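Local structure of superantigen-like protein SSL10 (Staphylococcus aureus subsp. aureus, 6LWT) at residues 74-79 and 136-141; 168-173 and 183-188; 107-112 and 146-151. The protein probably binds the Fc region of human IgG, thereby interfering with C1q recognition and classical complement activation, and probably also inhibits plasma clotting by binding prothrombin. All blocks are in the same frame, centred on the assembly; numbering follows the deposited sequence.

Contact 1. Residues 74-79 and 136-141; sequences FFVQEK and LDYKLR
The interface between the OB-fold and beta-grasp domains is filled here by aromatic packing: Phe-74 and Val-76 of strand 71-76 both lean on Tyr-138 of the long helix 133-148. The axes of the short segments 74-76 and 136-141 approach to 10.6 Å, their directions 63° apart, a gap that the side chains bridge. Phe-74 holds CG anti to its own N (chi1 -177°), which sends the ring straight at the helix. Its leading edge then drops onto one face of Tyr-138 in an offset edge-to-face pair, with centroids 5.8 Å apart and planes at 63°. Phe-74 CZ sits 4.0 Å from Tyr-138 CD1, while Phe-74 CE2 reaches back to Tyr-138 CB at 3.8 Å.

Val-76 approaches that same face of the tyrosine, further out along the ring. Its CG2 makes an off-centre CH-pi contact 4.3 Å from the Tyr-138 centroid, and CG1 rests 3.8 Å from Tyr-138 CE2. Beside Phe-74, the extended chain of Lys-139 brings CE to 4.0 Å from Phe-74 CE1; its ammonium group carries on to salt bridges with Glu-28 and Glu-135. Helix 14-22 joins the cluster through Tyr-21, which Val-76 touches, and Tyr-22, whose ring meets Tyr-138. This is the two-domain build of staphylococcal and streptococcal toxins, with the beta-grasp helix set against the OB-fold barrel.

Contact 2. Residues 168-173 and 183-188; sequences SFYNLD and MGEVIE
Tyr-170 carries this contact, with Ile-187 and Glu-185 dividing its ring and hydroxyl between them. The tyrosine projects from strand 169-173, an outermost strand of the five-stranded beta-grasp sheet, toward strand 186-188 and the turn before it. The two backbones stay well separated, the nearest CA atoms, those of Tyr-170 and Ile-187, being 10.3 Å apart, and the phenol ring spans the gap.

At the end of the ring, Tyr-170 OH donates a hydrogen bond of 2.9 Å to Glu-185 OE2. The hydroxyl meets this oxygen almost head-on, nearly in line with the C-O bond. Glu-185 OE2 lies at the ring edge, near its plane, 3.3 Å from Tyr-170 CE2, while the carboxylate plane is turned 78° from the ring. A bend at chi2 (-104°) folds the glutamate chain back so that OE2 can reach the hydroxyl.

Ile-187 meets the CE1 side of the ring obliquely. It arrives end-on from the opposite direction, its CD1 methyl 3.6 Å from Tyr-170 CE1 and its CG1 3.8 Å from that same carbon. The isoleucine is buried, whereas the tyrosine and glutamate are partly exposed, and both of these also touch a crystal neighbour. Leu-133, at the start of helix 133-148, is touched by the side chains of both Tyr-170 and Glu-185. Strand 186-188 is itself paired with strand 130-132, so the tyrosine ties the sheet edge to that small two-stranded unit.

One ring thus meets a hydrocarbon on its CE1 side and a carboxylate at its hydroxyl. With the phenol as donor, the glutamate is the acceptor, which is consistent with a charged carboxylate, and this one hydrogen bond helps hold the hydroxyl end in place.

Contact 3. Residues 107-112 and 146-151; sequences LNISKE and EKYGLY
Tyr-148 OH is hydrogen-bonded to the hydroxyl of Tyr-122, on the neighbouring strand 120-123, and the ring lies against Ile-109 of strand 106-110. The phenol oxygen itself is packed against hydrocarbon within the contact: Ile-109 CG1 lies 3.6 Å from Tyr-148 OH, as a plain van der Waals neighbour. The same CG1 is 3.9 Å from Tyr-148 CE2, and the CD1 methyl of Ile-109 is 4.0 Å from that ring carbon.

The isoleucine comes from the opposite direction to the tyrosine and meets the outer end of its ring, at CE2 and OH. Its CG2 branch stands over one face, displaced toward the rim. The opposite face is covered from within the helix, where Lys-147 CB sits 3.8 Å above the ring plane and over its centre. The ring is therefore sandwiched between the beta-branched residue of the sheet and the base of the side chain that precedes it in sequence.

Lys-111, just past the end of the strand, meets the CD1-CE1 flank of the ring, on the same side of its plane as Ile-109. Its chain crosses the tyrosine at about a right angle and lays methylenes beside it: Lys-111 CE is 3.5 Å from Tyr-148 CD1, and CD is 3.8 Å from the same atom. The lysine CG sits between its backbone N and carbonyl carbon (chi1 59°), a setting that carries the chain across this flank.

Tyr-148 closes helix 133-148, and Gly-149 then breaks the helix with a positive phi, a conformation glycine adopts easily. Further back, Leu-144 of the same helix also touches Ile-109. In chemical terms, aliphatic carbons pack on both faces of a partly exposed ring, while its hydroxyl is satisfied by Tyr-122 rather than by either segment of the contact.

How the contacts relate
Contacts 1 and 3 share helix 133-148. Contact 1 uses its N-terminal half to meet the OB-fold, and contact 3 its C-terminal end to meet the beta-grasp sheet, with centres about 18 Å apart. Arg-141 NH2 lies 2.8 Å from Tyr-151 OH, a probable hydrogen bond between them. Contacts 1 and 2 have centres about 13 Å apart and touch where Leu-172 packs on Asp-137 and Ile-187 on Leu-136. Contacts 2 and 3, centres about 20 Å apart, reach the same five-stranded sheet without touching. Along the chain the segments of contacts 1 and 3 alternate, and contact 2 follows both. Contacts 2 and 3 are internal to the beta-grasp domain, whereas contact 1 joins it to the OB-fold.

Contact 1. Residues 74-79 and 136-141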
loop_
_atom_site.group_PDB
_atom_site.type_symbol
_atom_site.label_atom_id
_atom_site.label_comp_id
_atom_site.label_asym_id
_atom_site.label_seq_id
_atom_site.Cartn_x
_atom_site.Cartn_y
_atom_site.Cartn_z
ATOM N N PHE A 74 6.248 5.716 2.378
ATOM C CA PHE A 74 6.243 4.259 2.283
ATOM C C PHE A 74 6.780 3.901 0.910
ATOM O O PHE A 74 6.089 4.038 -0.110
ATOM C CB PHE A 74 4.870 3.642 2.496
ATOM C CG PHE A 74 4.892 2.132 2.462
ATOM C CD1 PHE A 74 5.464 1.427 3.511
ATOM C CD2 PHE A 74 4.365 1.426 1.399
ATOM C CE1 PHE A 74 5.493 0.034 3.508
ATOM C CE2 PHE A 74 4.402 0.032 1.381
ATOM C CZ PHE A 74 4.966 -0.664 2.432
ATOM N N PHE A 75 8.026 3.451 0.901
ATOM C CA PHE A 75 8.750 3.131 -0.338
ATOM C C PHE A 75 8.494 1.688 -0.737
ATOM O O PHE A 75 8.614 0.788 0.109
ATOM C CB PHE A 75 10.246 3.376 -0.110
ATOM C CG PHE A 75 11.142 2.797 -1.171
ATOM C CD1 PHE A 75 11.604 1.477 -1.080
ATOM C CD2 PHE A 75 11.545 3.576 -2.248
ATOM C CE1 PHE A 75 12.429 0.945 -2.069
ATOM C CE2 PHE A 75 12.377 3.055 -3.226
ATOM C CZ PHE A 75 12.809 1.741 -3.145
ATOM N N VAL A 76 8.138 1.475 -2.008
ATOM C CA VAL A 76 8.110 0.148 -2.622
ATOM C C VAL A 76 8.909 0.242 -3.920
ATOM O O VAL A 76 8.615 1.072 -4.775
ATOM C CB VAL A 76 6.663 -0.323 -2.899
ATOM C CG1 VAL A 76 6.640 -1.647 -3.655
ATOM C CG2 VAL A 76 5.893 -0.435 -1.582
ATOM N N GLN A 77 9.905 -0.615 -4.084
ATOM C CA GLN A 77 10.734 -0.563 -5.298
ATOM C C GLN A 77 9.962 -0.955 -6.556
ATOM O O GLN A 77 9.490 -2.077 -6.674
ATOM C CB GLN A 77 11.979 -1.446 -5.166
ATOM C CG GLN A 77 12.957 -1.196 -6.318
ATOM C CD GLN A 77 14.302 -1.870 -6.156
ATOM O OE1 GLN A 77 14.794 -2.508 -7.092
ATOM N NE2 GLN A 77 14.913 -1.712 -5.009
ATOM N N GLU A 78 9.803 -0.014 -7.476
ATOM C CA GLU A 78 9.327 -0.314 -8.824
ATOM C C GLU A 78 10.492 -0.680 -9.740
ATOM O O GLU A 78 10.356 -1.554 -10.611
ATOM C CB GLU A 78 8.606 0.887 -9.417
ATOM C CG GLU A 78 7.417 1.358 -8.609
ATOM C CD GLU A 78 6.299 0.329 -8.532
ATOM O OE1 GLU A 78 6.108 -0.479 -9.478
ATOM O OE2 GLU A 78 5.596 0.356 -7.516
ATOM N N LYS A 79 11.611 0.019 -9.567
ATOM C CA LYS A 79 12.850 -0.275 -10.296
ATOM C C LYS A 79 14.045 0.445 -9.697
ATOM O O LYS A 79 13.908 1.367 -8.879
ATOM C CB LYS A 79 12.722 0.083 -11.789
ATOM C CG LYS A 79 12.448 1.553 -12.093
ATOM C CD LYS A 79 12.435 1.785 -13.606
ATOM C CE LYS A 79 12.907 3.176 -14.015
ATOM N NZ LYS A 79 11.776 4.079 -14.347
ATOM N N LEU A 136 -1.401 0.315 2.826
ATOM C CA LEU A 136 -2.407 -0.618 3.317
ATOM C C LEU A 136 -2.556 -1.797 2.356
ATOM O O LEU A 136 -2.509 -2.951 2.771
ATOM C CB LEU A 136 -3.741 0.089 3.551
ATOM C CG LEU A 136 -4.808 -0.730 4.294
ATOM C CD1 LEU A 136 -4.278 -1.404 5.553
ATOM C CD2 LEU A 136 -5.973 0.183 4.615
ATOM N N ASP A 137 -2.651 -1.494 1.066
ATOM C CA ASP A 137 -2.689 -2.526 0.030
ATOM C C ASP A 137 -1.492 -3.465 0.143
ATOM O O ASP A 137 -1.660 -4.688 0.243
ATOM C CB ASP A 137 -2.726 -1.881 -1.355
ATOM C CG ASP A 137 -2.563 -2.879 -2.483
ATOM O OD1 ASP A 137 -3.493 -3.688 -2.730
ATOM O OD2 ASP A 137 -1.496 -2.849 -3.148
ATOM N N TYR A 138 -0.303 -2.887 0.141
ATOM C CA TYR A 138 0.925 -3.676 0.188
ATOM C C TYR A 138 1.015 -4.564 1.423
ATOM O O TYR A 138 1.283 -5.763 1.310
ATOM C CB TYR A 138 2.161 -2.786 0.114
ATOM C CG TYR A 138 3.422 -3.581 -0.142
ATOM C CD1 TYR A 138 4.100 -4.224 0.900
ATOM C CD2 TYR A 138 3.929 -3.707 -1.430
ATOM C CE1 TYR A 138 5.242 -4.964 0.654
ATOM C CE2 TYR A 138 5.072 -4.448 -1.684
ATOM C CZ TYR A 138 5.722 -5.060 -0.648
ATOM O OH TYR A 138 6.857 -5.786 -0.919
ATOM N N LYS A 139 0.815 -3.975 2.592
ATOM C CA LYS A 139 0.968 -4.724 3.821
ATOM C C LYS A 139 -0.125 -5.785 3.990
ATOM O O LYS A 139 0.155 -6.855 4.521
ATOM C CB LYS A 139 0.997 -3.810 5.027
ATOM C CG LYS A 139 2.294 -3.042 5.125
ATOM C CD LYS A 139 2.307 -2.189 6.369
ATOM C CE LYS A 139 3.708 -1.672 6.620
ATOM N NZ LYS A 139 3.741 -0.895 7.880
ATOM N N LEU A 140 -1.349 -5.481 3.554
ATOM C CA LEU A 140 -2.409 -6.491 3.552
ATOM C C LEU A 140 -2.039 -7.674 2.635
ATOM O O LEU A 140 -2.201 -8.838 3.030
ATOM C CB LEU A 140 -3.760 -5.894 3.165
ATOM C CG LEU A 140 -4.458 -5.096 4.275
ATOM C CD1 LEU A 140 -5.637 -4.298 3.729
ATOM C CD2 LEU A 140 -4.900 -6.041 5.392
ATOM N N ARG A 141 -1.510 -7.397 1.444
ATOM C CA ARG A 141 -1.136 -8.497 0.562
ATOM C C ARG A 141 0.015 -9.315 1.103
ATOM O O ARG A 141 -0.030 -10.550 1.041
ATOM C CB ARG A 141 -0.858 -8.038 -0.864
ATOM C CG ARG A 141 -2.090 -7.416 -1.484
ATOM C CD ARG A 141 -1.993 -7.360 -2.991
ATOM N NE ARG A 141 -2.791 -6.254 -3.563
ATOM C CZ ARG A 141 -3.239 -6.213 -4.816
ATOM N NH1 ARG A 141 -3.895 -5.137 -5.226
ATOM N NH2 ARG A 141 -3.020 -7.217 -5.673
#

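Contact 2. Residues 168-173 and 183-188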
loop_
_atom_site.group_PDB
_atom_site.type_symbol
_atom_site.label_atom_id
_atom_site.label_comp_id
_atom_site.label_asym_id
_atom_site.label_seq_id
_atom_site.Cartn_x
_atom_site.Cartn_y
_atom_site.Cartn_z
ATOM N N SER A 168 -17.837 4.716 3.216
ATOM C CA SER A 168 -16.846 4.713 2.127
ATOM C C SER A 168 -16.097 3.382 2.101
ATOM O O SER A 168 -16.042 2.660 3.099
ATOM C CB SER A 168 -15.835 5.840 2.294
ATOM O OG SER A 168 -16.454 7.109 2.374
ATOM N N PHE A 169 -15.540 3.027 0.949
ATOM C CA PHE A 169 -14.799 1.800 0.860
ATOM C C PHE A 169 -13.877 1.792 -0.336
ATOM O O PHE A 169 -14.030 2.590 -1.288
ATOM C CB PHE A 169 -15.708 0.555 0.861
ATOM C CG PHE A 169 -16.553 0.394 -0.376
ATOM C CD1 PHE A 169 -16.069 -0.316 -1.477
ATOM C CD2 PHE A 169 -17.836 0.927 -0.438
ATOM C CE1 PHE A 169 -16.850 -0.487 -2.613
ATOM C CE2 PHE A 169 -18.632 0.741 -1.564
ATOM C CZ PHE A 169 -18.124 0.064 -2.670
ATOM N N TYR A 170 -12.928 0.870 -0.263
ATOM C CA TYR A 170 -12.024 0.580 -1.370
ATOM C C TYR A 170 -12.092 -0.923 -1.594
ATOM O O TYR A 170 -11.788 -1.691 -0.677
ATOM C CB TYR A 170 -10.580 0.978 -1.025
ATOM C CG TYR A 170 -10.413 2.427 -0.610
ATOM C CD1 TYR A 170 -10.549 2.793 0.727
ATOM C CD2 TYR A 170 -10.195 3.438 -1.549
ATOM C CE1 TYR A 170 -10.440 4.133 1.123
ATOM C CE2 TYR A 170 -10.077 4.770 -1.158
ATOM C CZ TYR A 170 -10.201 5.110 0.182
ATOM O OH TYR A 170 -10.093 6.414 0.622
ATOM N N ASN A 171 -12.452 -1.353 -2.806
ATOM C CA ASN A 171 -12.430 -2.767 -3.125
ATOM C C ASN A 171 -11.216 -3.042 -4.014
ATOM O O ASN A 171 -11.144 -2.533 -5.137
ATOM C CB ASN A 171 -13.738 -3.182 -3.784
ATOM C CG ASN A 171 -13.802 -4.669 -4.026
ATOM O OD1 ASN A 171 -13.835 -5.451 -3.081
ATOM N ND2 ASN A 171 -13.753 -5.074 -5.301
ATOM N N LEU A 172 -10.270 -3.811 -3.489
ATOM C CA LEU A 172 -9.022 -4.147 -4.184
ATOM C C LEU A 172 -9.104 -5.502 -4.857
ATOM O O LEU A 172 -9.587 -6.477 -4.264
ATOM C CB LEU A 172 -7.864 -4.174 -3.203
ATOM C CG LEU A 172 -7.681 -2.919 -2.367
ATOM C CD1 LEU A 172 -6.671 -3.158 -1.264
ATOM C CD2 LEU A 172 -7.231 -1.780 -3.249
ATOM N N ASP A 173 -8.643 -5.554 -6.105
ATOM C CA ASP A 173 -8.629 -6.789 -6.872
ATOM C C ASP A 173 -7.249 -7.445 -6.744
ATOM O O ASP A 173 -6.253 -6.922 -7.236
ATOM C CB ASP A 173 -8.942 -6.471 -8.331
ATOM C CG ASP A 173 -9.152 -7.720 -9.188
ATOM O OD1 ASP A 173 -8.946 -8.878 -8.720
ATOM O OD2 ASP A 173 -9.535 -7.509 -10.361
ATOM N N MET A 183 -2.095 5.231 -5.644
ATOM C CA MET A 183 -1.077 5.037 -4.614
ATOM C C MET A 183 -0.796 6.274 -3.770
ATOM O O MET A 183 -0.022 6.197 -2.820
ATOM C CB MET A 183 0.222 4.527 -5.237
ATOM C CG MET A 183 0.108 3.091 -5.683
ATOM S SD MET A 183 1.608 2.514 -6.453
ATOM C CE MET A 183 1.198 0.808 -6.701
ATOM N N GLY A 184 -1.427 7.394 -4.092
ATOM C CA GLY A 184 -1.300 8.587 -3.282
ATOM C C GLY A 184 -2.429 8.844 -2.306
ATOM O O GLY A 184 -2.220 9.628 -1.389
ATOM N N GLU A 185 -3.599 8.216 -2.519
ATOM C CA GLU A 185 -4.794 8.321 -1.636
ATOM C C GLU A 185 -4.415 8.114 -0.172
ATOM O O GLU A 185 -3.759 7.124 0.125
ATOM C CB GLU A 185 -5.810 7.212 -1.966
ATOM C CG GLU A 185 -6.763 7.459 -3.129
ATOM C CD GLU A 185 -8.195 7.823 -2.718
ATOM O OE1 GLU A 185 -8.935 8.234 -3.621
ATOM O OE2 GLU A 185 -8.599 7.718 -1.531
ATOM N N VAL A 186 -4.886 8.977 0.726
ATOM C CA VAL A 186 -4.545 8.897 2.160
ATOM C C VAL A 186 -5.795 8.528 2.945
ATOM O O VAL A 186 -6.845 9.125 2.735
ATOM C CB VAL A 186 -3.983 10.227 2.694
ATOM C CG1 VAL A 186 -3.725 10.151 4.198
ATOM C CG2 VAL A 186 -2.704 10.601 1.960
ATOM N N ILE A 187 -5.683 7.533 3.825
ATOM C CA ILE A 187 -6.795 7.066 4.629
ATOM C C ILE A 187 -6.478 7.406 6.085
ATOM O O ILE A 187 -5.371 7.190 6.560
ATOM C CB ILE A 187 -7.033 5.548 4.481
ATOM C CG1 ILE A 187 -7.310 5.180 3.011
ATOM C CG2 ILE A 187 -8.185 5.113 5.391
ATOM C CD1 ILE A 187 -7.226 3.691 2.723
ATOM N N GLU A 188 -7.474 7.930 6.779
ATOM C CA GLU A 188 -7.412 8.178 8.209
ATOM C C GLU A 188 -7.623 6.846 8.939
ATOM O O GLU A 188 -8.699 6.266 8.878
ATOM C CB GLU A 188 -8.502 9.188 8.566
ATOM C CG GLU A 188 -8.486 9.655 10.011
ATOM C CD GLU A 188 -7.695 10.929 10.266
ATOM O OE1 GLU A 188 -7.753 11.394 11.431
ATOM O OE2 GLU A 188 -7.030 11.465 9.336
#

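Contact 3. Residues 107-112 and 146-151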
loop_
_atom_site.group_PDB
_atom_site.type_symbol
_atom_site.label_atom_id
_atom_site.label_comp_id
_atom_site.label_asym_id
_atom_site.label_seq_id
_atom_site.Cartn_x
_atom_site.Cartn_y
_atom_site.Cartn_z
ATOM N N LEU A 107 -10.011 -7.599 10.575
ATOM C CA LEU A 107 -9.761 -8.240 9.296
ATOM C C LEU A 107 -10.491 -9.575 9.302
ATOM O O LEU A 107 -10.286 -10.380 10.217
ATOM C CB LEU A 107 -8.264 -8.461 9.127
ATOM C CG LEU A 107 -7.732 -9.291 7.964
ATOM C CD1 LEU A 107 -8.268 -8.808 6.649
ATOM C CD2 LEU A 107 -6.201 -9.240 7.977
ATOM N N ASN A 108 -11.327 -9.825 8.303
ATOM C CA ASN A 108 -11.986 -11.122 8.212
ATOM C C ASN A 108 -11.683 -11.790 6.884
ATOM O O ASN A 108 -11.717 -11.125 5.838
ATOM C CB ASN A 108 -13.476 -11.075 8.595
ATOM C CG ASN A 108 -14.375 -10.398 7.566
ATOM O OD1 ASN A 108 -14.765 -9.243 7.730
ATOM N ND2 ASN A 108 -14.770 -11.135 6.546
ATOM N N ILE A 109 -11.400 -13.093 6.947
ATOM C CA ILE A 109 -10.927 -13.860 5.807
ATOM C C ILE A 109 -11.912 -14.990 5.504
ATOM O O ILE A 109 -12.299 -15.769 6.414
ATOM C CB ILE A 109 -9.557 -14.551 6.072
ATOM C CG1 ILE A 109 -8.600 -13.679 6.887
ATOM C CG2 ILE A 109 -8.915 -15.004 4.749
ATOM C CD1 ILE A 109 -8.119 -12.440 6.176
ATOM N N SER A 110 -12.288 -15.083 4.229
ATOM C CA SER A 110 -13.030 -16.215 3.708
ATOM C C SER A 110 -12.130 -16.882 2.667
ATOM O O SER A 110 -11.782 -16.254 1.656
ATOM C CB SER A 110 -14.315 -15.751 3.070
ATOM O OG SER A 110 -14.854 -16.811 2.295
ATOM N N LYS A 111 -11.726 -18.128 2.928
ATOM C CA LYS A 111 -10.771 -18.819 2.063
ATOM C C LYS A 111 -11.081 -20.300 1.817
ATOM O O LYS A 111 -10.163 -21.051 1.511
ATOM C CB LYS A 111 -9.360 -18.666 2.632
ATOM C CG LYS A 111 -9.183 -19.212 4.044
ATOM C CD LYS A 111 -7.719 -19.415 4.391
ATOM C CE LYS A 111 -7.518 -19.644 5.879
ATOM N NZ LYS A 111 -7.966 -20.993 6.320
ATOM N N GLU A 112 -12.341 -20.716 1.946
ATOM C CA GLU A 112 -12.745 -22.086 1.613
ATOM C C GLU A 112 -13.075 -22.198 0.122
ATOM O O GLU A 112 -13.686 -21.301 -0.456
ATOM C CB GLU A 112 -13.964 -22.525 2.425
ATOM C CG GLU A 112 -13.889 -22.273 3.925
ATOM C CD GLU A 112 -12.616 -22.758 4.566
ATOM O OE1 GLU A 112 -12.034 -22.009 5.351
ATOM O OE2 GLU A 112 -12.176 -23.888 4.286
ATOM N N GLU A 146 2.145 -14.290 3.334
ATOM C CA GLU A 146 2.824 -14.971 4.425
ATOM C C GLU A 146 1.915 -15.910 5.208
ATOM O O GLU A 146 2.341 -16.999 5.570
ATOM C CB GLU A 146 3.473 -13.974 5.393
ATOM C CG GLU A 146 4.612 -13.196 4.759
ATOM C CD GLU A 146 5.153 -12.084 5.640
ATOM O OE1 GLU A 146 4.732 -11.949 6.811
ATOM O OE2 GLU A 146 6.032 -11.349 5.155
ATOM N N LYS A 147 0.684 -15.493 5.491
ATOM C CA LYS A 147 -0.213 -16.319 6.327
ATOM C C LYS A 147 -0.972 -17.388 5.571
ATOM O O LYS A 147 -1.146 -18.499 6.074
ATOM C CB LYS A 147 -1.213 -15.457 7.119
ATOM C CG LYS A 147 -1.026 -15.503 8.626
ATOM C CD LYS A 147 -2.358 -15.330 9.334
ATOM C CE LYS A 147 -2.149 -15.129 10.828
ATOM N NZ LYS A 147 -3.454 -15.107 11.545
ATOM N N TYR A 148 -1.451 -17.062 4.378
ATOM C CA TYR A 148 -2.371 -17.939 3.643
ATOM C C TYR A 148 -1.859 -18.411 2.287
ATOM O O TYR A 148 -2.577 -19.133 1.567
ATOM C CB TYR A 148 -3.732 -17.245 3.487
ATOM C CG TYR A 148 -4.302 -16.743 4.796
ATOM C CD1 TYR A 148 -4.653 -17.633 5.805
ATOM C CD2 TYR A 148 -4.485 -15.377 5.041
ATOM C CE1 TYR A 148 -5.167 -17.184 7.021
ATOM C CE2 TYR A 148 -5.001 -14.923 6.255
ATOM C CZ TYR A 148 -5.348 -15.838 7.242
ATOM O OH TYR A 148 -5.858 -15.421 8.455
ATOM N N GLY A 149 -0.651 -17.993 1.921
ATOM C CA GLY A 149 -0.036 -18.434 0.664
ATOM C C GLY A 149 -0.540 -17.736 -0.576
ATOM O O GLY A 149 -0.381 -18.271 -1.689
ATOM N N LEU A 150 -1.128 -16.534 -0.432
ATOM C CA LEU A 150 -1.593 -15.802 -1.607
ATOM C C LEU A 150 -0.455 -15.692 -2.622
ATOM O O LEU A 150 0.655 -15.342 -2.243
ATOM C CB LEU A 150 -2.054 -14.395 -1.242
ATOM C CG LEU A 150 -2.495 -13.479 -2.382
ATOM C CD1 LEU A 150 -3.801 -13.927 -3.002
ATOM C CD2 LEU A 150 -2.629 -12.058 -1.836
ATOM N N TYR A 151 -0.764 -15.990 -3.884
ATOM C CA TYR A 151 0.195 -15.985 -5.019
ATOM C C TYR A 151 1.310 -17.050 -4.944
ATOM O O TYR A 151 2.137 -17.132 -5.851
ATOM C CB TYR A 151 0.878 -14.621 -5.201
ATOM C CG TYR A 151 -0.003 -13.392 -5.212
ATOM C CD1 TYR A 151 -1.205 -13.379 -5.897
ATOM C CD2 TYR A 151 0.411 -12.213 -4.583
ATOM C CE1 TYR A 151 -1.993 -12.235 -5.939
ATOM C CE2 TYR A 151 -0.368 -11.056 -4.626
ATOM C CZ TYR A 151 -1.569 -11.079 -5.311
ATOM O OH TYR A 151 -2.366 -9.965 -5.381
#